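Local coordinates for programmed cell death 6-interacting protein (Homo sapiens, PDB 5WA1) that takes part in multivesicular body biogenesis, membrane repair and cytokinesis, and through its Bro1 domain, the part described here, binds CHMP4 proteins of ESCRT-III, at residues V130-L134 with L192-T197; A170-Q175 with Q215-F220; E294-Q299 with A328-K333. One frame throughout, in Å; residues are numbered along the deposited sequence.

Contact 1 (V130-L134 with L192-T197)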
loop_
_atom_site.group_PDB
_atom_site.type_symbol
_atom_site.label_atom_id
_atom_site.label_comp_id
_atom_site.label_asym_id
_atom_site.label_seq_id
_atom_site.Cartn_x
_atom_site.Cartn_y
_atom_site.Cartn_z
ATOM N N VAL A 130 16.174 -15.318 9.004
ATOM C CA VAL A 130 16.083 -14.204 9.940
ATOM C C VAL A 130 14.735 -14.322 10.640
ATOM O O VAL A 130 13.690 -13.972 10.080
ATOM C CB VAL A 130 16.253 -12.855 9.236
ATOM C CG1 VAL A 130 16.154 -11.716 10.242
ATOM C CG2 VAL A 130 17.592 -12.810 8.516
ATOM N N LYS A 131 14.762 -14.828 11.871
ATOM C CA LYS A 131 13.579 -15.055 12.683
ATOM C C LYS A 131 13.673 -14.247 13.969
ATOM O O LYS A 131 14.761 -13.862 14.408
ATOM C CB LYS A 131 13.418 -16.543 13.027
ATOM C CG LYS A 131 13.210 -17.463 11.838
ATOM C CD LYS A 131 13.083 -18.911 12.301
ATOM C CE LYS A 131 12.684 -19.839 11.161
ATOM N NZ LYS A 131 12.536 -21.249 11.619
ATOM N N LEU A 132 12.515 -13.996 14.576
ATOM C CA LEU A 132 12.455 -13.378 15.897
ATOM C C LEU A 132 11.305 -13.989 16.686
ATOM O O LEU A 132 10.179 -14.072 16.185
ATOM C CB LEU A 132 12.284 -11.858 15.793
ATOM C CG LEU A 132 11.990 -11.132 17.111
ATOM C CD1 LEU A 132 13.086 -11.389 18.148
ATOM C CD2 LEU A 132 11.795 -9.641 16.873
ATOM N N ALA A 133 11.588 -14.406 17.918
ATOM C CA ALA A 133 10.586 -14.986 18.800
ATOM C C ALA A 133 10.446 -14.119 20.040
ATOM O O ALA A 133 11.444 -13.812 20.700
ATOM C CB ALA A 133 10.956 -16.418 19.187
ATOM N N LEU A 134 9.216 -13.717 20.352
ATOM C CA LEU A 134 8.949 -12.878 21.510
ATOM C C LEU A 134 7.671 -13.328 22.201
ATOM O O LEU A 134 6.696 -13.710 21.545
ATOM C CB LEU A 134 8.824 -11.404 21.116
ATOM C CG LEU A 134 10.103 -10.718 20.635
ATOM C CD1 LEU A 134 9.792 -9.332 20.111
ATOM C CD2 LEU A 134 11.120 -10.654 21.765
ATOM N N LEU A 192 6.910 -3.644 21.354
ATOM C CA LEU A 192 7.939 -4.665 21.483
ATOM C C LEU A 192 8.909 -4.316 22.607
ATOM O O LEU A 192 9.307 -3.160 22.773
ATOM C CB LEU A 192 8.710 -4.842 20.174
ATOM C CG LEU A 192 8.146 -5.808 19.126
ATOM C CD1 LEU A 192 6.836 -5.303 18.533
ATOM C CD2 LEU A 192 9.167 -6.059 18.026
ATOM N N SER A 193 9.288 -5.336 23.380
ATOM C CA SER A 193 10.320 -5.143 24.392
ATOM C C SER A 193 11.683 -4.939 23.746
ATOM O O SER A 193 12.443 -4.051 24.154
ATOM C CB SER A 193 10.349 -6.337 25.342
ATOM O OG SER A 193 11.442 -6.241 26.236
ATOM N N ARG A 194 12.006 -5.744 22.737
ATOM C CA ARG A 194 13.290 -5.688 22.062
ATOM C C ARG A 194 13.141 -4.992 20.711
ATOM O O ARG A 194 12.068 -4.506 20.345
ATOM C CB ARG A 194 13.868 -7.097 21.905
ATOM C CG ARG A 194 13.970 -7.870 23.215
ATOM C CD ARG A 194 15.126 -8.863 23.190
ATOM N NE ARG A 194 15.001 -9.834 22.107
ATOM C CZ ARG A 194 14.573 -11.082 22.266
ATOM N NH1 ARG A 194 14.227 -11.522 23.470
ATOM N NH2 ARG A 194 14.493 -11.893 21.219
ATOM N N GLU A 195 14.240 -4.935 19.964
ATOM C CA GLU A 195 14.192 -4.266 18.672
ATOM C C GLU A 195 13.657 -5.217 17.599
ATOM O O GLU A 195 14.011 -6.398 17.577
ATOM C CB GLU A 195 15.573 -3.753 18.279
ATOM C CG GLU A 195 15.810 -2.302 18.664
ATOM C CD GLU A 195 17.116 -1.764 18.121
ATOM O OE1 GLU A 195 18.000 -2.582 17.788
ATOM O OE2 GLU A 195 17.258 -0.525 18.022
ATOM N N PRO A 196 12.817 -4.725 16.696
ATOM C CA PRO A 196 12.141 -5.611 15.745
ATOM C C PRO A 196 13.070 -6.056 14.623
ATOM O O PRO A 196 14.165 -5.524 14.426
ATOM C CB PRO A 196 11.012 -4.730 15.201
ATOM C CG PRO A 196 11.602 -3.346 15.235
ATOM C CD PRO A 196 12.461 -3.309 16.488
ATOM N N THR A 197 12.603 -7.051 13.872
ATOM C CA THR A 197 13.216 -7.332 12.585
ATOM C C THR A 197 13.079 -6.105 11.689
ATOM O O THR A 197 12.256 -5.216 11.930
ATOM C CB THR A 197 12.581 -8.564 11.933
ATOM O OG1 THR A 197 11.157 -8.523 12.096
ATOM C CG2 THR A 197 13.118 -9.843 12.578
#

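Contact 2 (A170-Q175 with Q215-F220)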
loop_
_atom_site.group_PDB
_atom_site.type_symbol
_atom_site.label_atom_id
_atom_site.label_comp_id
_atom_site.label_asym_id
_atom_site.label_seq_id
_atom_site.Cartn_x
_atom_site.Cartn_y
_atom_site.Cartn_z
ATOM N N ALA A 170 -8.840 -1.730 -5.776
ATOM C CA ALA A 170 -7.430 -1.394 -5.614
ATOM C C ALA A 170 -7.254 -0.102 -4.829
ATOM O O ALA A 170 -6.381 -0.015 -3.956
ATOM C CB ALA A 170 -6.750 -1.285 -6.983
ATOM N N ALA A 171 -8.068 0.913 -5.121
ATOM C CA ALA A 171 -7.952 2.179 -4.402
ATOM C C ALA A 171 -8.207 1.987 -2.913
ATOM O O ALA A 171 -7.474 2.526 -2.075
ATOM C CB ALA A 171 -8.930 3.204 -4.977
ATOM N N LYS A 172 -9.240 1.216 -2.573
ATOM C CA LYS A 172 -9.564 0.962 -1.172
ATOM C C LYS A 172 -8.473 0.148 -0.486
ATOM O O LYS A 172 -8.074 0.463 0.641
ATOM C CB LYS A 172 -10.923 0.257 -1.081
ATOM C CG LYS A 172 -11.491 0.122 0.328
ATOM C CD LYS A 172 -12.995 -0.196 0.280
ATOM C CE LYS A 172 -13.722 0.756 -0.679
ATOM N NZ LYS A 172 -15.151 0.384 -0.906
ATOM N N HIS A 173 -7.951 -0.883 -1.156
ATOM C CA HIS A 173 -6.975 -1.756 -0.506
ATOM C C HIS A 173 -5.599 -1.101 -0.364
ATOM O O HIS A 173 -4.908 -1.335 0.640
ATOM C CB HIS A 173 -6.882 -3.076 -1.272
ATOM C CG HIS A 173 -8.002 -4.028 -0.960
ATOM N ND1 HIS A 173 -9.331 -3.685 -1.097
ATOM C CD2 HIS A 173 -7.990 -5.304 -0.509
ATOM C CE1 HIS A 173 -10.087 -4.712 -0.751
ATOM N NE2 HIS A 173 -9.298 -5.706 -0.390
ATOM N N TYR A 174 -5.183 -0.278 -1.336
ATOM C CA TYR A 174 -3.920 0.450 -1.200
ATOM C C TYR A 174 -3.979 1.453 -0.059
ATOM O O TYR A 174 -3.006 1.610 0.684
ATOM C CB TYR A 174 -3.564 1.168 -2.505
ATOM C CG TYR A 174 -3.010 0.270 -3.580
ATOM C CD1 TYR A 174 -2.026 -0.674 -3.294
ATOM C CD2 TYR A 174 -3.457 0.383 -4.899
ATOM C CE1 TYR A 174 -1.515 -1.499 -4.292
ATOM C CE2 TYR A 174 -2.956 -0.434 -5.892
ATOM C CZ TYR A 174 -1.990 -1.376 -5.578
ATOM O OH TYR A 174 -1.487 -2.194 -6.565
ATOM N N GLN A 175 -5.117 2.128 0.114
ATOM C CA GLN A 175 -5.235 3.072 1.220
ATOM C C GLN A 175 -5.287 2.347 2.560
ATOM O O GLN A 175 -4.744 2.837 3.557
ATOM C CB GLN A 175 -6.461 3.956 1.024
ATOM C CG GLN A 175 -6.268 4.971 -0.108
ATOM C CD GLN A 175 -7.507 5.804 -0.330
ATOM O OE1 GLN A 175 -7.637 6.907 0.209
ATOM N NE2 GLN A 175 -8.443 5.267 -1.101
ATOM N N GLN A 215 0.470 4.340 -4.833
ATOM C CA GLN A 215 -0.244 3.483 -5.758
ATOM C C GLN A 215 -1.738 3.742 -5.690
ATOM O O GLN A 215 -2.419 3.665 -6.719
ATOM C CB GLN A 215 0.122 2.018 -5.497
ATOM C CG GLN A 215 1.585 1.811 -5.899
ATOM C CD GLN A 215 2.114 0.384 -5.823
ATOM O OE1 GLN A 215 3.018 0.033 -6.579
ATOM N NE2 GLN A 215 1.594 -0.428 -4.896
ATOM N N ALA A 216 -2.252 4.101 -4.509
ATOM C CA ALA A 216 -3.644 4.529 -4.418
ATOM C C ALA A 216 -3.891 5.772 -5.268
ATOM O O ALA A 216 -4.881 5.839 -6.005
ATOM C CB ALA A 216 -4.021 4.791 -2.958
ATOM N N GLN A 217 -2.999 6.768 -5.180
ATOM C CA GLN A 217 -3.138 7.972 -6.005
ATOM C C GLN A 217 -3.051 7.634 -7.491
ATOM O O GLN A 217 -3.792 8.195 -8.310
ATOM C CB GLN A 217 -2.077 9.005 -5.617
ATOM C CG GLN A 217 -2.084 10.307 -6.450
ATOM C CD GLN A 217 -3.263 11.229 -6.126
ATOM O OE1 GLN A 217 -3.907 11.092 -5.088
ATOM N NE2 GLN A 217 -3.543 12.182 -7.023
ATOM N N GLU A 218 -2.171 6.701 -7.857
ATOM C CA GLU A 218 -2.086 6.291 -9.254
ATOM C C GLU A 218 -3.392 5.681 -9.740
ATOM O O GLU A 218 -3.793 5.885 -10.894
ATOM C CB GLU A 218 -0.939 5.297 -9.441
ATOM C CG GLU A 218 -0.785 4.818 -10.885
ATOM C CD GLU A 218 0.318 3.780 -11.035
ATOM O OE1 GLU A 218 0.955 3.448 -10.020
ATOM O OE2 GLU A 218 0.547 3.299 -12.162
ATOM N N VAL A 219 -4.061 4.903 -8.882
ATOM C CA VAL A 219 -5.337 4.313 -9.260
ATOM C C VAL A 219 -6.367 5.404 -9.524
ATOM O O VAL A 219 -7.180 5.295 -10.447
ATOM C CB VAL A 219 -5.822 3.328 -8.171
ATOM C CG1 VAL A 219 -7.258 2.910 -8.441
ATOM C CG2 VAL A 219 -4.924 2.101 -8.128
ATOM N N PHE A 220 -6.360 6.469 -8.717
ATOM C CA PHE A 220 -7.281 7.569 -8.983
ATOM C C PHE A 220 -6.959 8.262 -10.302
ATOM O O PHE A 220 -7.872 8.724 -10.994
ATOM C CB PHE A 220 -7.258 8.576 -7.836
ATOM C CG PHE A 220 -8.194 8.219 -6.720
ATOM C CD1 PHE A 220 -9.511 8.640 -6.746
ATOM C CD2 PHE A 220 -7.764 7.439 -5.663
ATOM C CE1 PHE A 220 -10.384 8.303 -5.731
ATOM C CE2 PHE A 220 -8.631 7.098 -4.633
ATOM C CZ PHE A 220 -9.948 7.531 -4.670
#

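Contact 3 (E294-Q299 with A328-K333)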
loop_
_atom_site.group_PDB
_atom_site.type_symbol
_atom_site.label_atom_id
_atom_site.label_comp_id
_atom_site.label_asym_id
_atom_site.label_seq_id
_atom_site.Cartn_x
_atom_site.Cartn_y
_atom_site.Cartn_z
ATOM N N GLU A 294 2.357 24.119 -25.432
ATOM C CA GLU A 294 2.075 22.711 -25.702
ATOM C C GLU A 294 3.341 21.968 -26.111
ATOM O O GLU A 294 3.600 20.858 -25.629
ATOM C CB GLU A 294 1.011 22.561 -26.798
ATOM C CG GLU A 294 0.689 21.083 -27.043
ATOM C CD GLU A 294 0.050 20.767 -28.398
ATOM O OE1 GLU A 294 -0.097 21.682 -29.245
ATOM O OE2 GLU A 294 -0.304 19.573 -28.599
ATOM N N ILE A 295 4.138 22.574 -26.995
ATOM C CA ILE A 295 5.370 21.951 -27.477
ATOM C C ILE A 295 6.365 21.782 -26.336
ATOM O O ILE A 295 7.019 20.740 -26.212
ATOM C CB ILE A 295 5.969 22.782 -28.632
ATOM C CG1 ILE A 295 5.140 22.608 -29.900
ATOM C CG2 ILE A 295 7.417 22.372 -28.886
ATOM C CD1 ILE A 295 5.419 23.657 -30.980
ATOM N N ALA A 296 6.521 22.817 -25.505
ATOM C CA ALA A 296 7.470 22.744 -24.396
ATOM C C ALA A 296 7.113 21.614 -23.440
ATOM O O ALA A 296 7.996 20.905 -22.943
ATOM C CB ALA A 296 7.508 24.071 -23.643
ATOM N N ARG A 297 5.821 21.430 -23.178
ATOM C CA ARG A 297 5.412 20.396 -22.235
ATOM C C ARG A 297 5.531 19.005 -22.852
ATOM O O ARG A 297 5.965 18.062 -22.184
ATOM C CB ARG A 297 3.995 20.686 -21.741
ATOM C CG ARG A 297 3.923 21.965 -20.894
ATOM C CD ARG A 297 2.634 22.008 -20.103
ATOM N NE ARG A 297 2.463 23.235 -19.321
ATOM C CZ ARG A 297 2.996 23.456 -18.121
ATOM N NH1 ARG A 297 3.769 22.538 -17.542
ATOM N NH2 ARG A 297 2.758 24.605 -17.498
ATOM N N LEU A 298 5.205 18.867 -24.141
ATOM C CA LEU A 298 5.410 17.590 -24.819
ATOM C C LEU A 298 6.890 17.239 -24.901
ATOM O O LEU A 298 7.263 16.063 -24.816
ATOM C CB LEU A 298 4.800 17.628 -26.229
ATOM C CG LEU A 298 3.265 17.614 -26.363
ATOM C CD1 LEU A 298 2.800 17.954 -27.806
ATOM C CD2 LEU A 298 2.686 16.276 -25.922
ATOM N N GLN A 299 7.751 18.243 -25.090
ATOM C CA GLN A 299 9.184 17.962 -25.133
ATOM C C GLN A 299 9.666 17.455 -23.790
ATOM O O GLN A 299 10.522 16.566 -23.725
ATOM C CB GLN A 299 9.979 19.203 -25.548
ATOM C CG GLN A 299 9.850 19.513 -27.035
ATOM C CD GLN A 299 10.582 20.771 -27.466
ATOM O OE1 GLN A 299 10.824 20.976 -28.653
ATOM N NE2 GLN A 299 10.933 21.622 -26.509
ATOM N N ALA A 328 2.187 13.474 -31.159
ATOM C CA ALA A 328 1.617 14.783 -30.856
ATOM C C ALA A 328 2.656 15.883 -31.015
ATOM O O ALA A 328 2.354 16.969 -31.521
ATOM C CB ALA A 328 1.039 14.787 -29.441
ATOM N N LEU A 329 3.890 15.613 -30.594
ATOM C CA LEU A 329 4.940 16.624 -30.643
ATOM C C LEU A 329 5.352 16.922 -32.081
ATOM O O LEU A 329 5.586 18.083 -32.438
ATOM C CB LEU A 329 6.133 16.160 -29.795
ATOM C CG LEU A 329 7.402 17.023 -29.763
ATOM C CD1 LEU A 329 7.117 18.427 -29.250
ATOM C CD2 LEU A 329 8.510 16.346 -28.931
ATOM N N ALA A 330 5.413 15.894 -32.932
ATOM C CA ALA A 330 5.707 16.114 -34.347
ATOM C C ALA A 330 4.634 16.971 -35.013
ATOM O O ALA A 330 4.947 17.908 -35.757
ATOM C CB ALA A 330 5.844 14.776 -35.072
ATOM N N ALA A 331 3.358 16.661 -34.769
ATOM C CA ALA A 331 2.296 17.452 -35.391
ATOM C C ALA A 331 2.302 18.881 -34.860
ATOM O O ALA A 331 2.159 19.838 -35.632
ATOM C CB ALA A 331 0.935 16.793 -35.169
ATOM N N ALA A 332 2.499 19.044 -33.549
ATOM C CA ALA A 332 2.563 20.377 -32.957
ATOM C C ALA A 332 3.674 21.213 -33.582
ATOM O O ALA A 332 3.451 22.361 -33.980
ATOM C CB ALA A 332 2.764 20.270 -31.450
ATOM N N LYS A 333 4.890 20.659 -33.653
ATOM C CA LYS A 333 6.021 21.401 -34.221
ATOM C C LYS A 333 5.788 21.747 -35.683
ATOM O O LYS A 333 6.110 22.858 -36.128
ATOM C CB LYS A 333 7.309 20.591 -34.095
ATOM C CG LYS A 333 7.914 20.548 -32.715
ATOM C CD LYS A 333 9.133 19.636 -32.712
ATOM C CE LYS A 333 9.896 19.739 -31.410
ATOM N NZ LYS A 333 10.962 18.700 -31.278
HETATM O O HOH W 1 -0.260 17.884 -31.274
#

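Contact 1 (V130-L134 with L192-T197)
One face of the Arg194 guanidinium is covered by Leu134, whose CD2 methyl stands over the centre of the planar group, 3.5 Å from CZ. Two further neighbours come up obliquely: the carbonyl O of Ala133, 3.6 Å from Arg194 NH2, and Leu132, whose CD1 is 3.4 Å from the same nitrogen. The arginine reaches toward the strand, and a bend at chi3 (-59°) turns the guanidinium onto the methyl ends of Leu132 and Leu134. The other branch of Leu134, CD1, packs 3.9 Å from Leu192 CD2, the two side chains crossing at about a right angle; Tyr139 of helix 137-157 touches both leucines. Farther along, Leu132 CB rests 3.9 Å from the CG2 methyl of Thr197, while its CD2 lies 4.0 Å from the carbonyl O of Glu195. Thr197 turns OG1 to a hydrogen bond with Asp199, leaving CG2 for the strand. The strand 131-134 pairs antiparallel with 114-117 in a two-stranded hairpin, laid over the loop between helices 164-191 and 202-226. With apolar branches doing the touching and the guanidinium offering a face to a methyl, side-chain packing joins hairpin to loop, and no direct polar bond links them.

Contact 2 (A170-Q175 with Q215-F220)
A CH-pi contact joins Tyr174 to Gln215: CB of Gln215 sits almost on the ring normal, 3.8 Å from the ring centroid. The extended glutamine runs obliquely past the ring, its NE2 3.3 Å from Tyr174 CE1 and its amide plane turned 56° from the ring, while OE1 accepts a hydrogen bond from Ile26 N. In the apolar packing, Val219 splits its branches, CG2 meeting the Tyr174 ring edge and CG1 lying 3.9 Å from Ala171 CB. Ala216 CB touches Tyr174 CB at 3.7 Å and Gln175 CG at 3.6 Å. The small residues Ala171 and Ala216, CA atoms 4.9 Å apart, are consistent with the close approach of helices 164-191 and 202-226, neighbours in the TPR-like Bro1 domain; the segment axes pass 8.5 Å apart at 162°, nearly antiparallel. Among polar groups, Gln175 NE2 gives a hydrogen bond to Ala171 O (3.1 Å) from above the carbonyl plane, opposite the backbone N of Gln175. The same NE2 lies at the edge of the Phe220 ring, amide and ring nearly perpendicular, and OE1 receives Lys360 N. The bound CHMP4C peptide sets an aromatic side chain edge-to-face against Phe220 and packs an aromatic one on Ala171.

Contact 3 (E294-Q299 with A328-K333)
Leu298 and Leu329 are the residues whose CA atoms come nearest across segments 294-299 and 328-333, which lie on the antiparallel helices 291-311 and 319-340, a helical hairpin toward one end of the Bro1 domain; the segment axes are 9.6 Å apart, with 152° between their directions. Leu298 lays CD1 against the backbone of the facing helix, 3.8 Å from Leu329 CA, and the same methyl also reaches the CB of Ala328. In return, Leu329 sends CD1 between the side chains of the first helix: it lies 3.9 Å from Leu298 CB, 3.7 Å from Gln299 CG and near the CG2 methyl of Ile295. The chi1 of Leu329 (176°) swings its branch beside its own carbonyl carbon and toward this group. One turn on, Ala332 is short enough for Ile295 to close over it, with Ile295 CG1 3.7 Å from Ala332 CB, while CD1 of the isoleucine extends along the backbone toward Lys333.

Polar groups flank this apolar centre. On one flank the extended chains of Gln299 and Lys333 cross at about a right angle; Gln299 OE1 sits close to the lysine's CE, and its approach to NZ is too poorly angled to count as a hydrogen bond. On the other flank the carboxylate of Glu294 rests beside Ala332 CB, and OE1 forms a salt bridge with Lys286 of helix 262-287. Tyr279 and Ser282 of that helix also touch Leu298, while Val344, in the loop after helix 319-340, touches Ile295. The second carboxylate oxygen of Glu294 takes part in a water bridge between the helices: one water donates to Glu294 OE2 at 3.2 Å and to the carbonyl O of Ala328 at 2.8 Å.

How the contacts relate
The three contacts are spread along the elongated Bro1 domain. Contact 2 lies near the middle, about 8 Å from the centre of the chain, with the centres of contacts 1 and 3 each about 31 Å from it; those two lie on opposite sides of the chain's centre, about 55 Å apart between centres. No two of them touch. Contacts 1 and 2 are interleaved in sequence and share the connection from helix 164-191 to helix 202-226: the helices pack in contact 2, and the loop joining them meets the hairpin in contact 1. Contact 3 follows later in the chain, its nearest atoms about 16 Å from contact 2. Of the three, contact 2 borders the bound peptide.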